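PDB 4YO1: DegQ from Legionella pneumophila, which probably works as a periplasmic serine endopeptidase of the HtrA (S1C) family, here as a trypsin-like protease domain followed by one PDZ domain. Local coordinates for residues 143-148 and 172-177; 211-216 and 234-239; 276-281 and 302-307; 295-300 and 332-337. The protein carries 1 engineered substitution. All coordinates share one frame; numbering follows the deposited sequence.

Contact 1: residues 143-148 and 172-177; sequences DKLEVG and GIVSAL. With CD (cadmium ion), chain C; CD (cadmium ion), chain E.
The carbonyl oxygen of Val174 is the polar atom on which residues 143-148 converge. Gly148 N donates to Val174 O at 3.1 Å, in the carbonyl plane and on a lone pair, with an N-H...O angle of 151°. The CA of Val147 adds a weaker CA-H...O contact to the same oxygen, so two successive residues of the loop grip one carbonyl. Round this point the aliphatic groups close up. Val174 has CG1 anti to its backbone N (chi1 170°), which lays that methyl alongside the backbone of Val147 and sends CG2 to the tip of Leu145, where Leu145 CD2 meets Val174 CG2 at 3.9 Å. Leu177 reaches back over the loop with one branch: its CD1 lies 3.4 Å from Leu145 O and also touches the CA of Glu146. The side chain of Val147 rests against Val174 CG1 and Leu177 CD1. Glu146 turns outward from the strand; its OE1 binds a cadmium ion at 2.4 Å, while OE2 forms a salt bridge with Lys27 of the second subunit. Asp143 OD2 binds another cadmium ion together with Gln288 of the PDZ domain. Strand 191-193 packs on Leu145, Val174 and Leu177 through Ile191. The arrangement belongs to the second six-stranded antiparallel barrel of the chymotrypsin-like fold, where the loop leading into strand 150-155 lies against strand 168-176.

Contact 2: residues 211-216 and 234-239; sequences GELIGI and IPINMA. With CD (cadmium ion), chain B.
Ile236, the first residue of helix 236-249, sends its side chain back across strand 213-217. Its CB sits 3.7 Å from Ile214 O. From there the chain branches: CG2 presses on the backbone, 3.4 Å from Leu213 O, while CG1, anti to the backbone N (chi1 -170°), runs on beside Leu213 CD2. At the tip, Ile236 CD1 meets Leu213 CD2 at 3.7 Å, the two side chains crossing at about a right angle, and also touches Ile216 CG1. That same CG1 of Ile216 lies near the CB of Ala239, one helical turn further on. The backbone holds this packing in register. Ile216 and Ile234 form an antiparallel hydrogen-bonded pair, with Ile216 N to Ile234 O and Ile234 N to Ile216 O both at 3.1 Å. Ile236 N then donates to Ile214 O at 3.0 Å; the hydrogen bond is nearly straight (N-H...O 164°), but the donor stands 55° out of the carbonyl plane as the chain turns into the helix. Pro235 is the N-cap, and its carbonyl accepts from Ala239 N. Val79 and Leu124 of the first barrel close over Ile216, whereas Glu212 binds a cadmium ion through both carboxylate oxygens, away from this packing. Opposite Leu206 of strand 205-207, Ile214 and Gly215 make a classic beta bulge. The contact is typical of the second barrel of a chymotrypsin-like protease, where its last strand, 231-235, passes into helix 236-249.

Contact 3: residues 276-281 and 302-307; sequences EDFQGA and VIVQIN
Ala281 and Ile303 form an antiparallel hydrogen-bonded pair whose two bonds differ in geometry: Ala281 N meets Ile303 O at 2.9 Å in the carbonyl plane, whereas Ile303 N lies 3.2 Å from Ala281 O and stands 50° out of that carbonyl's plane. The CB atoms of this pair lie on one face of the sheet, and Ile303 CD1 turns back to Ala281 O. Next to the pair, Gly280 passes close to the strand, its CA 3.2 Å from Ile303 O and near Val302 CG1. Before this glycine, Phe278 reaches over to the valines. Its CG is anti to the backbone N (chi1 176°), which extends the ring toward the strand. Val302 CG1 touches the ring at CE2 (3.6 Å) and is almost as near to CZ, the two side chains running antiparallel alongside each other. Val304 comes obliquely to the far end of the same ring, with CG2 at 4.0 Å from CZ, and this methyl also rests on Gln279 O. Tyr274 stacks on Phe278, and Leu335 of strand 329-336 packs against it. Across the contact the only hydrogen bonds are thus from backbone to backbone, while the side chains meet through hydrocarbon alone. The chemistry implies that the main chain sets the register at the start of strand 281-286 in the PDZ domain, and that shape and apolar packing place the aromatic ring.

Contact 4: residues 295-300 and 332-337; sequences AGLKSG and IKILRD
Arg336 NH2 donates to Gly296 O at 3.0 Å, with an N-H...O angle of 134° and the oxygen tilted 29° out of the guanidinium plane. The oxygen receives it in its own carbonyl plane. Just outside the two segments, Asp301 OD2 makes a salt bridge with the same NH2 and accepts from Lys298 N, tying the arginine to the loop. Lys298 lies over one face of the guanidinium: its CG stands 3.8 Å above the plane, displaced from the centre of the group, and its CB is near NH2 and NE. The contact is made by the aliphatic part of the lysine, and Lys298 NZ stays 6.0 Å from Arg336 NH1, which should limit repulsion between the like charges. Apart from this polar group, Leu297 CD1 touches two strand residues, Ile332 CD1 at 3.7 Å and Ile334 CG2 at 4.0 Å; the leucine crosses Ile332 at about a right angle. The bend of the arginine at chi3 (-54°) brings its tip round to the loop. Gly296, with positive phi, ends helix 291-294 in a Schellman motif, and this turn presents its carbonyl to the arginine. Leu297 also packs on Leu343 of strand 339-346 and on Val283 and Val286 of strand 281-286. The loop from helix 291-294 to strand 302-306 thereby lies along strand 329-336, within the sheet and short helices of the PDZ domain.

How the contacts relate
Contacts 1 and 2 belong to the protease domain and reach the same barrel; they touch where Leu145 CD1 packs on Ile214 CD1. Contact 2 is buried and purely intrachain, whereas contact 1 is partly buried and meets a second subunit. Contacts 3 and 4 lie in the PDZ domain, with centres about 11 Å apart, and use the neighbouring strands 302-306 and 329-336 of one sheet; along the chain their segments alternate. Both are partly buried and have apolar packing, but the polar link is backbone to backbone in contact 3 and an arginine side chain in contact 4. The centres of contacts 1 and 3 are about 40 Å apart, although the cadmium ion at Asp143 also engages the PDZ domain.

Contact 1: residues 143-148 and 172-177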
# COMPACT_ATOMS: atom_id res chain seq x y z
N ASP A 143 -21.89 10.14 2.53
CA ASP A 143 -22.73 10.00 1.35
C ASP A 143 -22.01 10.51 0.11
O ASP A 143 -22.21 10.00 -0.99
CB ASP A 143 -24.07 10.72 1.54
CG ASP A 143 -24.89 10.11 2.64
OD1 ASP A 143 -24.45 9.08 3.19
OD2 ASP A 143 -25.99 10.63 2.95
N LYS A 144 -21.15 11.51 0.30
CA LYS A 144 -20.39 12.07 -0.81
C LYS A 144 -19.25 11.16 -1.21
O LYS A 144 -18.63 11.35 -2.25
CB LYS A 144 -19.87 13.47 -0.44
CG LYS A 144 -20.87 14.59 -0.66
CD LYS A 144 -20.92 15.56 0.52
CE LYS A 144 -19.57 16.26 0.78
NZ LYS A 144 -19.27 17.36 -0.19
N LEU A 145 -18.98 10.16 -0.37
CA LEU A 145 -17.88 9.21 -0.59
C LEU A 145 -18.09 8.32 -1.81
O LEU A 145 -19.15 7.73 -2.01
CB LEU A 145 -17.71 8.31 0.63
CG LEU A 145 -16.46 8.42 1.48
CD1 LEU A 145 -16.31 7.15 2.30
CD2 LEU A 145 -15.22 8.65 0.64
N GLU A 146 -17.05 8.23 -2.63
CA GLU A 146 -17.05 7.34 -3.79
C GLU A 146 -15.73 6.58 -3.87
O GLU A 146 -14.69 7.08 -3.46
CB GLU A 146 -17.23 8.15 -5.07
CG GLU A 146 -18.59 8.79 -5.24
CD GLU A 146 -18.76 9.40 -6.63
OE1 GLU A 146 -18.52 10.62 -6.77
OE2 GLU A 146 -19.14 8.66 -7.57
N VAL A 147 -15.78 5.37 -4.42
CA VAL A 147 -14.58 4.60 -4.62
C VAL A 147 -13.63 5.37 -5.55
O VAL A 147 -14.06 5.94 -6.56
CB VAL A 147 -14.90 3.16 -5.12
CG1 VAL A 147 -16.40 2.99 -5.29
CG2 VAL A 147 -14.16 2.84 -6.40
N GLY A 148 -12.36 5.42 -5.18
CA GLY A 148 -11.40 6.24 -5.89
C GLY A 148 -10.96 7.46 -5.10
O GLY A 148 -9.89 8.02 -5.35
N GLY A 172 -4.28 5.58 1.23
CA GLY A 172 -4.87 4.66 0.28
C GLY A 172 -6.10 5.29 -0.32
O GLY A 172 -6.32 6.50 -0.17
N ILE A 173 -6.91 4.49 -1.01
CA ILE A 173 -8.18 4.97 -1.51
C ILE A 173 -9.33 4.11 -1.00
O ILE A 173 -9.10 3.08 -0.34
CB ILE A 173 -8.22 4.95 -3.04
CG1 ILE A 173 -8.09 3.52 -3.57
CG2 ILE A 173 -7.14 5.86 -3.62
CD1 ILE A 173 -8.23 3.42 -5.07
N VAL A 174 -10.55 4.53 -1.31
CA VAL A 174 -11.73 3.72 -1.04
C VAL A 174 -11.86 2.66 -2.12
O VAL A 174 -11.87 2.98 -3.32
CB VAL A 174 -12.99 4.59 -1.00
CG1 VAL A 174 -14.23 3.72 -0.97
CG2 VAL A 174 -12.95 5.52 0.21
N SER A 175 -11.94 1.40 -1.70
CA SER A 175 -11.90 0.26 -2.61
C SER A 175 -13.27 -0.20 -3.06
O SER A 175 -13.45 -0.64 -4.20
CB SER A 175 -11.21 -0.91 -1.93
OG SER A 175 -9.80 -0.84 -2.08
N ALA A 176 -14.23 -0.13 -2.15
CA ALA A 176 -15.60 -0.54 -2.41
C ALA A 176 -16.53 0.12 -1.39
O ALA A 176 -16.07 0.65 -0.38
CB ALA A 176 -15.71 -2.04 -2.34
N LEU A 177 -17.83 0.09 -1.67
CA LEU A 177 -18.82 0.66 -0.75
C LEU A 177 -20.04 -0.25 -0.62
O LEU A 177 -20.39 -0.69 0.48
CB LEU A 177 -19.24 2.06 -1.19
CG LEU A 177 -18.15 3.13 -1.19
CD1 LEU A 177 -18.60 4.37 -1.94
CD2 LEU A 177 -17.73 3.50 0.23
CD CD C . -27.82 9.64 4.29
CD CD E . -17.79 12.07 -8.58

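Contact 2: residues 211-216 and 234-239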
# COMPACT_ATOMS: atom_id res chain seq x y z
N GLY A 211 -9.31 16.29 4.78
CA GLY A 211 -9.17 16.18 6.22
C GLY A 211 -10.49 16.00 6.94
O GLY A 211 -10.55 16.04 8.17
N GLU A 212 -11.56 15.79 6.18
CA GLU A 212 -12.87 15.59 6.78
C GLU A 212 -12.96 14.15 7.24
O GLU A 212 -12.57 13.23 6.54
CB GLU A 212 -14.00 15.92 5.80
CG GLU A 212 -13.69 17.09 4.87
CD GLU A 212 -14.88 17.50 4.01
OE1 GLU A 212 -16.00 17.01 4.23
OE2 GLU A 212 -14.70 18.33 3.11
N LEU A 213 -13.45 13.98 8.46
CA LEU A 213 -13.66 12.67 9.04
C LEU A 213 -14.81 11.97 8.34
O LEU A 213 -15.97 12.35 8.49
CB LEU A 213 -13.98 12.82 10.54
CG LEU A 213 -14.43 11.54 11.25
CD1 LEU A 213 -13.28 10.54 11.38
CD2 LEU A 213 -15.02 11.89 12.60
N ILE A 214 -14.49 10.92 7.58
CA ILE A 214 -15.52 10.20 6.84
C ILE A 214 -15.79 8.79 7.36
O ILE A 214 -16.69 8.12 6.86
CB ILE A 214 -15.18 10.08 5.35
CG1 ILE A 214 -13.70 9.78 5.17
CG2 ILE A 214 -15.55 11.36 4.64
CD1 ILE A 214 -13.43 8.66 4.25
N GLY A 215 -15.03 8.36 8.35
CA GLY A 215 -15.21 7.01 8.86
C GLY A 215 -14.37 6.66 10.06
O GLY A 215 -13.37 7.32 10.36
N ILE A 216 -14.78 5.60 10.76
CA ILE A 216 -14.06 5.10 11.93
C ILE A 216 -13.42 3.74 11.68
O ILE A 216 -14.10 2.80 11.26
CB ILE A 216 -14.99 5.01 13.14
CG1 ILE A 216 -15.58 6.38 13.47
CG2 ILE A 216 -14.24 4.46 14.35
CD1 ILE A 216 -14.55 7.39 13.96
N ILE A 234 -16.30 2.20 9.23
CA ILE A 234 -17.73 2.41 9.31
C ILE A 234 -18.02 3.86 8.94
O ILE A 234 -17.51 4.77 9.59
CB ILE A 234 -18.26 2.13 10.73
CG1 ILE A 234 -17.97 0.68 11.13
CG2 ILE A 234 -19.74 2.42 10.81
CD1 ILE A 234 -18.89 -0.35 10.47
N PRO A 235 -18.85 4.07 7.89
CA PRO A 235 -19.15 5.41 7.37
C PRO A 235 -19.64 6.29 8.50
O PRO A 235 -20.55 5.89 9.22
CB PRO A 235 -20.29 5.15 6.39
CG PRO A 235 -20.16 3.73 6.02
CD PRO A 235 -19.67 3.04 7.24
N ILE A 236 -19.04 7.46 8.66
CA ILE A 236 -19.30 8.31 9.82
C ILE A 236 -20.77 8.69 10.00
O ILE A 236 -21.20 9.02 11.11
CB ILE A 236 -18.41 9.58 9.81
CG1 ILE A 236 -18.50 10.34 11.14
CG2 ILE A 236 -18.75 10.47 8.64
CD1 ILE A 236 -17.88 9.59 12.32
N ASN A 237 -21.56 8.65 8.93
CA ASN A 237 -22.98 8.90 9.08
C ASN A 237 -23.57 7.83 9.97
O ASN A 237 -24.17 8.13 11.00
CB ASN A 237 -23.68 8.92 7.73
CG ASN A 237 -23.42 10.19 6.95
OD1 ASN A 237 -23.05 11.21 7.53
ND2 ASN A 237 -23.62 10.14 5.65
N MET A 238 -23.37 6.59 9.58
CA MET A 238 -23.79 5.44 10.36
C MET A 238 -23.20 5.47 11.76
O MET A 238 -23.88 5.16 12.74
CB MET A 238 -23.34 4.17 9.65
CG MET A 238 -23.74 2.87 10.30
SD MET A 238 -23.62 1.55 9.08
CE MET A 238 -24.51 0.25 9.94
N ALA A 239 -21.93 5.85 11.85
CA ALA A 239 -21.26 5.91 13.14
C ALA A 239 -21.95 6.90 14.07
O ALA A 239 -22.22 6.59 15.23
CB ALA A 239 -19.81 6.29 12.96
CD CD B . -16.69 17.75 2.05

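Contact 3: residues 276-281 and 302-307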
# COMPACT_ATOMS: atom_id res chain seq x y z
N GLU A 276 -49.59 5.15 30.73
CA GLU A 276 -48.47 4.55 31.43
C GLU A 276 -48.44 3.04 31.16
O GLU A 276 -47.38 2.47 30.95
CB GLU A 276 -48.53 4.83 32.94
CG GLU A 276 -47.87 6.14 33.37
CD GLU A 276 -47.91 6.39 34.89
OE1 GLU A 276 -48.33 5.49 35.65
OE2 GLU A 276 -47.49 7.49 35.31
N ASP A 277 -49.62 2.43 31.11
CA ASP A 277 -49.75 0.98 30.94
C ASP A 277 -49.57 0.49 29.49
O ASP A 277 -49.71 -0.70 29.22
CB ASP A 277 -51.09 0.48 31.54
CG ASP A 277 -52.33 1.07 30.86
OD1 ASP A 277 -52.36 1.17 29.61
OD2 ASP A 277 -53.29 1.43 31.57
N PHE A 278 -49.23 1.39 28.57
CA PHE A 278 -49.13 1.00 27.17
C PHE A 278 -47.77 0.39 26.83
O PHE A 278 -46.73 0.85 27.31
CB PHE A 278 -49.42 2.20 26.25
CG PHE A 278 -49.24 1.90 24.79
CD1 PHE A 278 -50.01 0.93 24.17
CD2 PHE A 278 -48.30 2.59 24.04
CE1 PHE A 278 -49.85 0.65 22.83
CE2 PHE A 278 -48.14 2.32 22.71
CZ PHE A 278 -48.91 1.35 22.10
N GLN A 279 -47.77 -0.65 26.00
CA GLN A 279 -46.54 -1.37 25.67
C GLN A 279 -46.29 -1.53 24.18
O GLN A 279 -47.23 -1.68 23.39
CB GLN A 279 -46.55 -2.75 26.31
CG GLN A 279 -46.44 -2.74 27.81
CD GLN A 279 -46.14 -4.11 28.35
OE1 GLN A 279 -47.04 -4.95 28.47
NE2 GLN A 279 -44.87 -4.37 28.65
N GLY A 280 -45.02 -1.54 23.81
CA GLY A 280 -44.62 -1.76 22.43
C GLY A 280 -43.15 -1.49 22.19
O GLY A 280 -42.40 -1.21 23.11
N ALA A 281 -42.73 -1.59 20.93
CA ALA A 281 -41.35 -1.30 20.55
C ALA A 281 -41.26 0.00 19.76
O ALA A 281 -41.55 0.04 18.56
CB ALA A 281 -40.76 -2.46 19.75
N VAL A 302 -44.94 2.85 17.05
CA VAL A 302 -44.86 1.85 18.10
C VAL A 302 -45.40 0.52 17.60
O VAL A 302 -46.59 0.39 17.34
CB VAL A 302 -45.67 2.27 19.34
CG1 VAL A 302 -45.65 1.17 20.38
CG2 VAL A 302 -45.12 3.56 19.92
N ILE A 303 -44.52 -0.47 17.48
CA ILE A 303 -44.96 -1.80 17.09
C ILE A 303 -45.52 -2.56 18.28
O ILE A 303 -44.94 -2.57 19.36
CB ILE A 303 -43.82 -2.62 16.47
CG1 ILE A 303 -43.33 -1.96 15.18
CG2 ILE A 303 -44.27 -4.04 16.17
CD1 ILE A 303 -42.06 -1.19 15.35
N VAL A 304 -46.68 -3.18 18.08
CA VAL A 304 -47.30 -3.95 19.14
C VAL A 304 -47.46 -5.41 18.70
O VAL A 304 -47.61 -6.31 19.52
CB VAL A 304 -48.66 -3.36 19.53
CG1 VAL A 304 -49.24 -4.07 20.75
CG2 VAL A 304 -48.52 -1.87 19.81
N GLN A 305 -47.41 -5.63 17.39
CA GLN A 305 -47.54 -6.97 16.85
C GLN A 305 -46.85 -7.09 15.50
O GLN A 305 -47.04 -6.25 14.62
CB GLN A 305 -49.02 -7.35 16.73
CG GLN A 305 -49.28 -8.85 16.66
CD GLN A 305 -50.76 -9.18 16.49
OE1 GLN A 305 -51.60 -8.79 17.30
NE2 GLN A 305 -51.08 -9.89 15.41
N ILE A 306 -46.03 -8.13 15.35
CA ILE A 306 -45.46 -8.49 14.06
C ILE A 306 -46.07 -9.84 13.70
O ILE A 306 -45.82 -10.83 14.37
CB ILE A 306 -43.93 -8.66 14.12
CG1 ILE A 306 -43.25 -7.32 14.36
CG2 ILE A 306 -43.41 -9.27 12.84
CD1 ILE A 306 -41.73 -7.40 14.34
N ASN A 307 -46.86 -9.85 12.63
CA ASN A 307 -47.64 -11.02 12.25
C ASN A 307 -48.60 -11.43 13.36
O ASN A 307 -49.26 -10.58 13.96
CB ASN A 307 -46.74 -12.19 11.85
CG ASN A 307 -45.86 -11.88 10.66
OD1 ASN A 307 -46.28 -11.17 9.74
ND2 ASN A 307 -44.63 -12.39 10.67

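Contact 4: residues 295-300 and 332-337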
# COMPACT_ATOMS: atom_id res chain seq x y z
N ALA A 295 -42.05 0.81 3.29
CA ALA A 295 -43.22 0.07 3.73
C ALA A 295 -44.12 1.03 4.48
O ALA A 295 -45.22 0.67 4.90
CB ALA A 295 -42.82 -1.06 4.62
N GLY A 296 -43.64 2.26 4.66
CA GLY A 296 -44.42 3.32 5.26
C GLY A 296 -44.19 3.57 6.75
O GLY A 296 -44.91 4.35 7.37
N LEU A 297 -43.19 2.93 7.33
CA LEU A 297 -42.99 3.06 8.77
C LEU A 297 -42.15 4.29 9.13
O LEU A 297 -41.00 4.42 8.72
CB LEU A 297 -42.36 1.80 9.35
CG LEU A 297 -42.63 1.60 10.85
CD1 LEU A 297 -42.71 0.13 11.20
CD2 LEU A 297 -41.57 2.28 11.68
N LYS A 298 -42.74 5.17 9.93
CA LYS A 298 -42.05 6.38 10.35
C LYS A 298 -41.49 6.24 11.76
O LYS A 298 -41.95 5.41 12.53
CB LYS A 298 -42.99 7.59 10.27
CG LYS A 298 -43.47 7.89 8.85
CD LYS A 298 -44.11 9.27 8.72
CE LYS A 298 -44.51 9.54 7.28
NZ LYS A 298 -45.15 10.88 7.07
N SER A 299 -40.48 7.05 12.08
CA SER A 299 -39.95 7.12 13.43
C SER A 299 -41.02 7.64 14.37
O SER A 299 -41.88 8.43 13.96
CB SER A 299 -38.74 8.05 13.48
OG SER A 299 -37.74 7.65 12.57
N GLY A 300 -40.95 7.21 15.63
CA GLY A 300 -41.92 7.64 16.62
C GLY A 300 -43.13 6.73 16.65
O GLY A 300 -44.01 6.88 17.50
N ILE A 332 -47.18 -6.01 10.21
CA ILE A 332 -46.82 -5.46 11.50
C ILE A 332 -47.74 -4.34 11.98
O ILE A 332 -47.77 -3.24 11.42
CB ILE A 332 -45.33 -5.04 11.56
CG1 ILE A 332 -45.03 -3.89 10.60
CG2 ILE A 332 -44.45 -6.21 11.19
CD1 ILE A 332 -43.59 -3.47 10.65
N LYS A 333 -48.52 -4.64 13.01
CA LYS A 333 -49.34 -3.63 13.66
C LYS A 333 -48.44 -2.56 14.26
O LYS A 333 -47.48 -2.86 14.96
CB LYS A 333 -50.22 -4.26 14.74
CG LYS A 333 -51.61 -4.68 14.28
CD LYS A 333 -52.41 -5.28 15.43
CE LYS A 333 -53.87 -5.48 15.06
NZ LYS A 333 -54.69 -5.92 16.23
N ILE A 334 -48.76 -1.31 13.97
CA ILE A 334 -48.07 -0.18 14.57
C ILE A 334 -49.11 0.72 15.20
O ILE A 334 -50.31 0.47 15.09
CB ILE A 334 -47.29 0.64 13.53
CG1 ILE A 334 -48.25 1.44 12.65
CG2 ILE A 334 -46.40 -0.27 12.69
CD1 ILE A 334 -47.57 2.26 11.59
N LEU A 335 -48.65 1.77 15.86
CA LEU A 335 -49.56 2.70 16.50
C LEU A 335 -48.96 4.09 16.46
O LEU A 335 -48.19 4.49 17.33
CB LEU A 335 -49.85 2.25 17.93
CG LEU A 335 -51.27 2.49 18.44
CD1 LEU A 335 -51.50 1.79 19.76
CD2 LEU A 335 -51.52 3.96 18.60
N ARG A 336 -49.34 4.83 15.42
CA ARG A 336 -48.85 6.18 15.18
C ARG A 336 -49.91 7.20 15.58
O ARG A 336 -50.98 7.24 14.99
CB ARG A 336 -48.52 6.35 13.70
CG ARG A 336 -48.04 7.73 13.30
CD ARG A 336 -47.73 7.79 11.81
NE ARG A 336 -46.78 6.74 11.41
CZ ARG A 336 -46.90 6.01 10.31
NH1 ARG A 336 -47.92 6.20 9.49
NH2 ARG A 336 -45.99 5.08 10.03
N ASP A 337 -49.60 8.02 16.59
CA ASP A 337 -50.50 9.05 17.10
C ASP A 337 -51.91 8.51 17.35
O ASP A 337 -52.86 8.89 16.66
CB ASP A 337 -50.53 10.25 16.17
CG ASP A 337 -51.20 11.46 16.79
OD1 ASP A 337 -50.54 12.10 17.65
OD2 ASP A 337 -52.36 11.77 16.44